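Long-range contacts in acetyl transferase (PDB 1Z9U), which probably transfers an acetyl group from acetyl-coenzyme A to the N-terminal serine of ribosomal protein L7/L12, as a member of the GNAT acetyltransferase family: residues Leu29-Trp34 with Leu100-Gln105; Ser19-Leu24 with Thr46-Thr51; Leu35-Asp40 with Lys133-Asn138. All coordinates share one frame; numbering follows the deposited sequence.

Interaction 1. Residues Leu29-Trp34 with Leu100-Gln105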
loop_
_atom_site.group_PDB
_atom_site.type_symbol
_atom_site.label_atom_id
_atom_site.label_comp_id
_atom_site.label_asym_id
_atom_site.label_seq_id
_atom_site.Cartn_x
_atom_site.Cartn_y
_atom_site.Cartn_z
ATOM N N LEU B 29 10.369 22.449 11.657
ATOM C CA LEU B 29 11.325 22.643 12.749
ATOM C C LEU B 29 10.608 23.004 14.036
ATOM O O LEU B 29 10.926 22.472 15.094
ATOM C CB LEU B 29 12.374 23.724 12.420
ATOM C CG LEU B 29 13.432 23.436 11.345
ATOM C CD1 LEU B 29 14.386 24.612 11.227
ATOM C CD2 LEU B 29 14.202 22.144 11.623
ATOM N N LYS B 30 9.634 23.900 13.922
ATOM C CA LYS B 30 8.826 24.337 15.045
ATOM C C LYS B 30 8.072 23.183 15.716
ATOM O O LYS B 30 7.871 23.188 16.924
ATOM C CB LYS B 30 7.853 25.412 14.571
ATOM C CG LYS B 30 7.168 26.170 15.686
ATOM C CD LYS B 30 6.259 27.243 15.099
ATOM C CE LYS B 30 5.395 27.881 16.180
ATOM N NZ LYS B 30 6.134 28.863 17.015
ATOM N N ASN B 31 7.676 22.190 14.924
ATOM C CA ASN B 31 6.887 21.066 15.412
ATOM C C ASN B 31 7.657 19.750 15.472
ATOM O O ASN B 31 7.048 18.682 15.491
ATOM C CB ASN B 31 5.627 20.900 14.548
ATOM C CG ASN B 31 4.688 22.056 14.687
ATOM O OD1 ASN B 31 4.747 23.024 13.915
ATOM N ND2 ASN B 31 3.832 21.994 15.691
ATOM N N LYS B 32 8.988 19.833 15.512
ATOM C CA LYS B 32 9.844 18.638 15.458
ATOM C C LYS B 32 9.563 17.615 16.566
ATOM O O LYS B 32 9.529 16.407 16.293
ATOM C CB LYS B 32 11.344 19.002 15.409
ATOM C CG LYS B 32 11.863 19.846 16.593
ATOM C CD LYS B 32 13.357 20.141 16.464
ATOM C CE LYS B 32 13.896 20.946 17.642
ATOM N NZ LYS B 32 13.332 22.328 17.733
ATOM N N ALA B 33 9.334 18.090 17.793
ATOM C CA ALA B 33 9.141 17.177 18.937
ATOM C C ALA B 33 8.048 16.132 18.685
ATOM O O ALA B 33 8.325 14.932 18.657
ATOM C CB ALA B 33 8.893 17.944 20.246
ATOM N N TRP B 34 6.821 16.574 18.445
ATOM C CA TRP B 34 5.734 15.605 18.241
ATOM C C TRP B 34 5.603 15.012 16.819
ATOM O O TRP B 34 5.074 13.898 16.652
ATOM C CB TRP B 34 4.409 16.178 18.732
ATOM C CG TRP B 34 3.966 17.273 17.894
ATOM C CD1 TRP B 34 4.313 18.577 18.013
ATOM C CD2 TRP B 34 3.099 17.176 16.765
ATOM N NE1 TRP B 34 3.706 19.312 17.029
ATOM C CE2 TRP B 34 2.949 18.478 16.248
ATOM C CE3 TRP B 34 2.425 16.112 16.141
ATOM C CZ2 TRP B 34 2.162 18.755 15.128
ATOM C CZ3 TRP B 34 1.634 16.388 15.026
ATOM C CH2 TRP B 34 1.510 17.702 14.536
ATOM N N LEU B 100 -1.018 19.253 11.742
ATOM C CA LEU B 100 -1.173 20.681 12.000
ATOM C C LEU B 100 -0.123 21.178 12.975
ATOM O O LEU B 100 0.266 20.470 13.906
ATOM C CB LEU B 100 -2.548 21.012 12.597
ATOM C CG LEU B 100 -3.807 21.094 11.731
ATOM C CD1 LEU B 100 -5.011 21.370 12.631
ATOM C CD2 LEU B 100 -3.703 22.132 10.594
ATOM N N ASP B 101 0.317 22.407 12.749
ATOM C CA ASP B 101 1.121 23.136 13.703
ATOM C C ASP B 101 0.352 23.180 15.042
ATOM O O ASP B 101 -0.872 23.353 15.060
ATOM C CB ASP B 101 1.391 24.538 13.150
ATOM C CG ASP B 101 1.991 25.482 14.177
ATOM O OD1 ASP B 101 3.189 25.351 14.499
ATOM O OD2 ASP B 101 1.260 26.371 14.649
ATOM N N GLU B 102 1.077 22.981 16.140
ATOM C CA GLU B 102 0.511 22.912 17.492
ATOM C C GLU B 102 -0.481 24.027 17.845
ATOM O O GLU B 102 -1.445 23.791 18.568
ATOM C CB GLU B 102 1.636 22.906 18.530
ATOM C CG GLU B 102 2.247 21.531 18.794
ATOM C CD GLU B 102 3.456 21.598 19.748
ATOM O OE1 GLU B 102 3.338 21.112 20.900
ATOM O OE2 GLU B 102 4.513 22.155 19.341
ATOM N N SER B 103 -0.244 25.230 17.329
ATOM C CA SER B 103 -1.064 26.391 17.664
ATOM C C SER B 103 -2.373 26.453 16.872
ATOM O O SER B 103 -3.236 27.292 17.145
ATOM C CB SER B 103 -0.259 27.689 17.489
ATOM O OG SER B 103 -0.171 28.056 16.124
ATOM N N PHE B 104 -2.520 25.558 15.900
ATOM C CA PHE B 104 -3.752 25.464 15.125
ATOM C C PHE B 104 -4.583 24.238 15.480
ATOM O O PHE B 104 -5.598 23.964 14.843
ATOM C CB PHE B 104 -3.449 25.529 13.626
ATOM C CG PHE B 104 -3.074 26.908 13.160
ATOM C CD1 PHE B 104 -4.051 27.889 13.008
ATOM C CD2 PHE B 104 -1.746 27.238 12.909
ATOM C CE1 PHE B 104 -3.715 29.168 12.593
ATOM C CE2 PHE B 104 -1.402 28.515 12.482
ATOM C CZ PHE B 104 -2.391 29.483 12.329
ATOM N N GLN B 105 -4.163 23.530 16.526
ATOM C CA GLN B 105 -4.771 22.254 16.902
ATOM C C GLN B 105 -5.942 22.419 17.868
ATOM O O GLN B 105 -6.015 23.407 18.592
ATOM C CB GLN B 105 -3.717 21.339 17.518
ATOM C CG GLN B 105 -2.706 20.828 16.501
ATOM C CD GLN B 105 -1.721 19.861 17.090
ATOM O OE1 GLN B 105 -0.813 19.397 16.403
ATOM N NE2 GLN B 105 -1.880 19.553 18.374
#

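Interaction 2. Residues Ser19-Leu24 with Thr46-Thr51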
loop_
_atom_site.group_PDB
_atom_site.type_symbol
_atom_site.label_atom_id
_atom_site.label_comp_id
_atom_site.label_asym_id
_atom_site.label_seq_id
_atom_site.Cartn_x
_atom_site.Cartn_y
_atom_site.Cartn_z
ATOM N N SER B 19 7.631 27.634 -3.792
ATOM C CA SER B 19 7.770 28.838 -2.979
ATOM C C SER B 19 7.285 28.659 -1.548
ATOM O O SER B 19 7.467 29.553 -0.722
ATOM C CB SER B 19 7.025 30.009 -3.621
ATOM O OG SER B 19 5.652 29.977 -3.271
ATOM N N HIS B 20 6.648 27.522 -1.264
ATOM C CA HIS B 20 6.134 27.244 0.070
ATOM C C HIS B 20 7.212 26.630 0.951
ATOM O O HIS B 20 7.091 26.640 2.171
ATOM C CB HIS B 20 4.945 26.285 0.011
ATOM C CG HIS B 20 3.683 26.896 -0.520
ATOM N ND1 HIS B 20 2.868 26.247 -1.424
ATOM C CD2 HIS B 20 3.088 28.085 -0.265
ATOM C CE1 HIS B 20 1.828 27.010 -1.705
ATOM N NE2 HIS B 20 1.938 28.131 -1.015
ATOM N N VAL B 21 8.259 26.098 0.321
ATOM C CA VAL B 21 9.288 25.317 1.015
ATOM C C VAL B 21 9.880 26.022 2.251
ATOM O O VAL B 21 9.891 25.427 3.332
ATOM C CB VAL B 21 10.379 24.785 0.044
ATOM C CG1 VAL B 21 11.566 24.200 0.806
ATOM C CG2 VAL B 21 9.782 23.740 -0.900
ATOM N N PRO B 22 10.366 27.276 2.101
ATOM C CA PRO B 22 10.900 28.038 3.242
ATOM C C PRO B 22 10.032 28.016 4.513
ATOM O O PRO B 22 10.491 27.523 5.552
ATOM C CB PRO B 22 11.018 29.459 2.682
ATOM C CG PRO B 22 11.311 29.244 1.237
ATOM C CD PRO B 22 10.492 28.046 0.843
ATOM N N ALA B 23 8.807 28.542 4.427
ATOM C CA ALA B 23 7.856 28.544 5.546
ATOM C C ALA B 23 7.453 27.140 5.997
ATOM O O ALA B 23 7.170 26.933 7.176
ATOM C CB ALA B 23 6.617 29.361 5.204
ATOM N N LEU B 24 7.423 26.185 5.068
ATOM C CA LEU B 24 7.087 24.810 5.414
ATOM C C LEU B 24 8.174 24.179 6.271
ATOM O O LEU B 24 7.884 23.558 7.301
ATOM C CB LEU B 24 6.800 23.949 4.175
ATOM C CG LEU B 24 6.435 22.487 4.473
ATOM C CD1 LEU B 24 5.255 22.381 5.441
ATOM C CD2 LEU B 24 6.158 21.691 3.198
ATOM N N THR B 46 14.817 16.776 7.369
ATOM C CA THR B 46 14.928 17.787 8.404
ATOM C C THR B 46 15.491 19.075 7.828
ATOM O O THR B 46 14.951 20.156 8.072
ATOM C CB THR B 46 15.843 17.299 9.547
ATOM O OG1 THR B 46 15.483 15.959 9.918
ATOM C CG2 THR B 46 15.729 18.218 10.745
ATOM N N SER B 47 16.576 18.944 7.065
ATOM C CA SER B 47 17.229 20.080 6.415
ATOM C C SER B 47 16.312 20.694 5.375
ATOM O O SER B 47 15.476 19.995 4.792
ATOM C CB SER B 47 18.532 19.636 5.757
ATOM O OG SER B 47 18.329 18.487 4.958
ATOM N N GLN B 48 16.473 21.995 5.140
ATOM C CA GLN B 48 15.627 22.721 4.192
ATOM C C GLN B 48 15.714 22.116 2.792
ATOM O O GLN B 48 14.805 22.281 1.980
ATOM C CB GLN B 48 16.001 24.203 4.158
ATOM C CG GLN B 48 14.943 25.093 3.511
ATOM C CD GLN B 48 15.304 26.564 3.543
ATOM O OE1 GLN B 48 16.410 26.958 3.156
ATOM N NE2 GLN B 48 14.366 27.392 3.999
ATOM N N GLU B 49 16.806 21.395 2.546
ATOM C CA GLU B 49 17.096 20.804 1.251
ATOM C C GLU B 49 16.513 19.405 1.126
ATOM O O GLU B 49 16.202 18.953 0.024
ATOM C CB GLU B 49 18.608 20.778 1.010
ATOM C CG GLU B 49 19.392 22.029 1.498
ATOM C CD GLU B 49 18.951 23.354 0.870
ATOM O OE1 GLU B 49 19.839 24.160 0.523
ATOM O OE2 GLU B 49 17.733 23.608 0.743
ATOM N N GLU B 50 16.372 18.721 2.260
ATOM C CA GLU B 50 15.617 17.479 2.328
ATOM C C GLU B 50 14.134 17.761 2.095
ATOM O O GLU B 50 13.433 16.965 1.455
ATOM C CB GLU B 50 15.812 16.811 3.691
ATOM C CG GLU B 50 17.032 15.902 3.794
ATOM C CD GLU B 50 16.808 14.541 3.156
ATOM O OE1 GLU B 50 15.698 13.976 3.311
ATOM O OE2 GLU B 50 17.745 14.030 2.503
ATOM N N THR B 51 13.679 18.900 2.623
ATOM C CA THR B 51 12.288 19.349 2.527
ATOM C C THR B 51 11.918 19.746 1.099
ATOM O O THR B 51 10.840 19.391 0.619
ATOM C CB THR B 51 12.001 20.530 3.493
ATOM O OG1 THR B 51 12.217 20.106 4.841
ATOM C CG2 THR B 51 10.567 21.028 3.360
#

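Interaction 3. Residues Leu35-Asp40 with Lys133-Asn138. With SO4 (sulfate ion), chain J; SO4 (sulfate ion), chain I.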
loop_
_atom_site.group_PDB
_atom_site.type_symbol
_atom_site.label_atom_id
_atom_site.label_comp_id
_atom_site.label_asym_id
_atom_site.label_seq_id
_atom_site.Cartn_x
_atom_site.Cartn_y
_atom_site.Cartn_z
ATOM N N LEU B 35 6.093 15.723 15.805
ATOM C CA LEU B 35 6.207 15.138 14.457
ATOM C C LEU B 35 7.062 13.865 14.442
ATOM O O LEU B 35 6.930 13.019 13.548
ATOM C CB LEU B 35 6.767 16.156 13.456
ATOM C CG LEU B 35 5.889 16.757 12.351
ATOM C CD1 LEU B 35 4.383 16.676 12.627
ATOM C CD2 LEU B 35 6.302 18.185 12.055
ATOM N N GLN B 36 7.930 13.739 15.441
ATOM C CA GLN B 36 8.819 12.589 15.590
ATOM C C GLN B 36 8.052 11.273 15.773
ATOM O O GLN B 36 8.514 10.215 15.334
ATOM C CB GLN B 36 9.787 12.825 16.759
ATOM C CG GLN B 36 11.156 12.155 16.601
ATOM C CD GLN B 36 12.045 12.815 15.539
ATOM O OE1 GLN B 36 11.602 13.660 14.751
ATOM N NE2 GLN B 36 13.308 12.418 15.518
ATOM N N GLN B 37 6.881 11.349 16.406
ATOM C CA GLN B 37 5.999 10.189 16.562
ATOM C C GLN B 37 5.028 9.959 15.391
ATOM O O GLN B 37 4.346 8.931 15.333
ATOM C CB GLN B 37 5.211 10.296 17.866
ATOM C CG GLN B 37 5.994 9.811 19.073
ATOM C CD GLN B 37 5.122 9.616 20.299
ATOM O OE1 GLN B 37 4.915 8.482 20.751
ATOM N NE2 GLN B 37 4.595 10.721 20.844
ATOM N N SER B 38 4.972 10.909 14.463
ATOM C CA SER B 38 3.970 10.889 13.405
ATOM C C SER B 38 4.400 9.980 12.262
ATOM O O SER B 38 5.585 9.890 11.947
ATOM C CB SER B 38 3.713 12.312 12.885
ATOM O OG SER B 38 2.606 12.359 11.990
ATOM N N LEU B 39 3.433 9.302 11.650
ATOM C CA LEU B 39 3.664 8.596 10.384
ATOM C C LEU B 39 3.643 9.540 9.174
ATOM O O LEU B 39 4.053 9.147 8.091
ATOM C CB LEU B 39 2.633 7.471 10.174
ATOM C CG LEU B 39 2.472 6.359 11.221
ATOM C CD1 LEU B 39 1.367 5.390 10.813
ATOM C CD2 LEU B 39 3.776 5.604 11.459
ATOM N N ASP B 40 3.195 10.783 9.366
ATOM C CA ASP B 40 2.814 11.660 8.240
ATOM C C ASP B 40 3.798 12.743 7.814
ATOM O O ASP B 40 3.481 13.596 6.966
ATOM C CB ASP B 40 1.431 12.275 8.481
ATOM C CG ASP B 40 0.304 11.296 8.197
ATOM O OD1 ASP B 40 -0.785 11.485 8.780
ATOM O OD2 ASP B 40 0.508 10.344 7.396
ATOM N N LYS B 133 -4.707 5.450 7.720
ATOM C CA LYS B 133 -3.926 4.526 8.541
ATOM C C LYS B 133 -3.233 5.311 9.639
ATOM O O LYS B 133 -2.496 6.262 9.364
ATOM C CB LYS B 133 -2.879 3.799 7.701
ATOM C CG LYS B 133 -3.470 2.805 6.710
ATOM C CD LYS B 133 -2.523 2.530 5.543
ATOM C CE LYS B 133 -1.370 1.638 5.948
ATOM N NZ LYS B 133 -0.524 1.245 4.774
ATOM N N CYS B 134 -3.477 4.939 10.889
ATOM C CA CYS B 134 -2.761 5.575 11.974
ATOM C C CYS B 134 -2.413 4.582 13.075
ATOM O O CYS B 134 -3.087 3.560 13.247
ATOM C CB CYS B 134 -3.565 6.751 12.534
ATOM S SG CYS B 134 -5.150 6.281 13.222
ATOM N N ARG B 135 -1.355 4.901 13.816
ATOM C CA ARG B 135 -0.936 4.091 14.965
ATOM C C ARG B 135 -2.087 3.917 15.940
ATOM O O ARG B 135 -2.814 4.878 16.217
ATOM C CB ARG B 135 0.265 4.730 15.660
ATOM C CG ARG B 135 1.586 4.496 14.921
ATOM C CD ARG B 135 2.743 5.287 15.560
ATOM N NE ARG B 135 2.944 4.937 16.965
ATOM C CZ ARG B 135 4.013 5.299 17.676
ATOM N NH1 ARG B 135 4.983 6.009 17.105
ATOM N NH2 ARG B 135 4.123 4.945 18.952
ATOM N N VAL B 136 -2.264 2.685 16.418
ATOM C CA VAL B 136 -3.251 2.339 17.450
ATOM C C VAL B 136 -3.108 3.237 18.671
ATOM O O VAL B 136 -4.110 3.652 19.249
ATOM C CB VAL B 136 -3.147 0.828 17.880
ATOM C CG1 VAL B 136 -3.921 0.540 19.172
ATOM C CG2 VAL B 136 -3.654 -0.091 16.757
ATOM N N ASP B 137 -1.865 3.544 19.047
ATOM C CA ASP B 137 -1.576 4.321 20.248
ATOM C C ASP B 137 -1.623 5.850 20.058
ATOM O O ASP B 137 -1.267 6.586 20.956
ATOM C CB ASP B 137 -0.239 3.880 20.874
ATOM C CG ASP B 137 0.986 4.212 20.003
ATOM O OD1 ASP B 137 0.880 4.971 19.012
ATOM O OD2 ASP B 137 2.081 3.695 20.330
ATOM N N ASN B 138 -2.036 6.312 18.879
ATOM C CA ASN B 138 -2.227 7.733 18.643
ATOM C C ASN B 138 -3.698 8.090 18.854
ATOM O O ASN B 138 -4.544 7.845 17.986
ATOM C CB ASN B 138 -1.757 8.109 17.245
ATOM C CG ASN B 138 -1.563 9.609 17.065
ATOM O OD1 ASN B 138 -0.708 10.031 16.286
ATOM N ND2 ASN B 138 -2.364 10.411 17.745
HETATM S S SO4 J . -0.281 8.716 12.695
HETATM O O1 SO4 J . -1.345 9.719 12.759
HETATM O O2 SO4 J . -0.432 7.718 13.755
HETATM O O3 SO4 J . -0.373 8.096 11.367
HETATM O O4 SO4 J . 1.008 9.380 12.819
HETATM S S SO4 I . 7.631 6.359 19.671
HETATM O O1 SO4 I . 8.017 7.700 20.110
HETATM O O2 SO4 I . 8.680 5.419 20.059
HETATM O O3 SO4 I . 6.374 5.967 20.303
HETATM O O4 SO4 I . 7.479 6.337 18.216
#

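Interaction 1. Residues Leu29-Trp34 with Leu100-Gln105
Trp34 and Glu102 make the main nonpolar touch, their side chains running past one another in contrary senses. The indole meets the aliphatic part of the glutamate obliquely, with NE1 of Trp34 3.2 Å from CG of Glu102, while the carboxylate plane is turned 54° from the ring. A glutamate suits this exposed place because its methylenes can lie against an indole while its charged end stays near the surface. Gln105 and Trp34 reach toward each other from their own segments, and the extended glutamine sets its amide over one face of the indole, toward the rim, at 79° to the ring; the opposite face carries the backbone O of Asn31.

Residues 29-34 hold the kink between helix 21-30 and helix 32-35; Asn31, whose backbone leaves the helical conformation, marks the break. Residues 100-105 leave the end of strand 93-100 and run toward the loop that, in GNAT enzymes, precedes the helix receiving the coenzyme A pyrophosphate. Leu100, a coenzyme A-binding residue, turns its side chain from the kink toward Ile109 and Met110, both of the same site.

The polar groups centre on Asp101. Its CG stands anti to the backbone N (chi1 169°), which brings the carboxylate back to Asn31 and Lys30 although the bond to CB points away. The amide of Asn31 crosses this carboxylate almost at right angles. The methylene CD of Lys30 packs 3.7 Å from OD1 of Asp101; its NZ stays 5.2 Å from that OD1, so any attraction would be long-range. The second carboxylate oxygen is engaged within its own loop. Asp101 OD2 accepts from Ser103 OG at 2.7 Å and from Ser103 N at 3.3 Å, the latter closing an Asx turn.

Interaction 2. Residues Ser19-Leu24 with Thr46-Thr51
Gln48 reaches from the first turn of helix 48-64 to Val21 and Pro22 on helix 21-30. Beyond CB, its CG, anti to the backbone N (chi1 -164°), heads for helix 21-30, and the straight chi2 carries the amide on to Pro22. CG passes 4.4 Å from CG1 of Val21, an aliphatic touch. Beyond CD the amide turns NE2 toward the proline, 3.6 Å from CA and 4.1 Å from CB of Pro22, whereas OE1 lies on the far side. A long polar side chain suits this edge, since its CG lies against the valine while its amide ends at the exposed proline.

The two helices belong to the stretch between strands 11-15 and 68-74, where GNAT domains carry their first two helices. Beneath Gln48 the contact is buried and largely nonpolar. CG1 of Val21 lies 3.9 Å from the backbone O of Gln48 and 4.2 Å from CG2 of Thr51. Threonine serves two purposes here: its methyl packs against helix 21-30, while its OG1 donates to Ser47 O at 3.3 Å from above the carbonyl plane, beside the helical bond from Thr51 N. Trp41 and Val45 also pack on Thr51, and Trp41 reaches Leu24 as well.

Interaction 3. Residues Leu35-Asp40 with Lys133-Asn138
The loop of Leu39 comes nearest to the end of strand 129-135 at Cys134, CA to CA 7.3 Å, and each segment holds a type I turn, Leu35 to Ser38 and Arg135 to Asn138. Leu39 is the hydrophobic link. Its CD1 reaches across to 4.1 Å from the backbone N and 4.2 Å from CG of Arg135, packing on the aliphatic root of a side chain whose charged end goes elsewhere. Arginine suits this double task. Bent at chi3 (59°), it carries its guanidinium past Gln37, and NH2 forms a salt bridge with Asp137 OD2 at 2.8 Å, in the guanidinium plane and on the syn lone pair. Along another edge NH1 and NH2 donate to two oxygens of one sulfate, which Gln37 also approaches.

A second sulfate bridges the segments. Its O4 takes an almost straight bond from Leu39 N, 2.7 Å at 174°, and its O2 accepts from Arg135 N at 3.0 Å. Ser38 OG adds a weak bond to O4 while accepting from Asp40 N, forming an ST turn.

Ser38, Cys134 and Asn138 all bind coenzyme A, Cys134 covalently, in a structure of this protein with coenzyme A bound. Both sulfates are probably from the crystallisation liquor, and the arginine side chain holds its own at a separate place; the backbone-bound one, however, lies among the coenzyme A residues, consistent with a site able to hold an anion there.

In the fold
All three contacts lie within the GNAT domain and tie the region 19-51, which holds helices 21-30 and 32-35 and the start of 48-64, to itself, to the loop after strand 93-100 and to the end of strand 129-135. Interactions 1 and 2 share helix 21-30, have centres about 15 Å apart and touch through Leu29 and Thr46. Interaction 3 begins where the first segment of interaction 1 ends, its centre about 14 Å from that of interaction 1 and about 22 Å from that of interaction 2. Along the chain the pairs interleave. The continuous stretch 29-40 thus spans both coenzyme A-binding strands, while interaction 2 lies farther from that site.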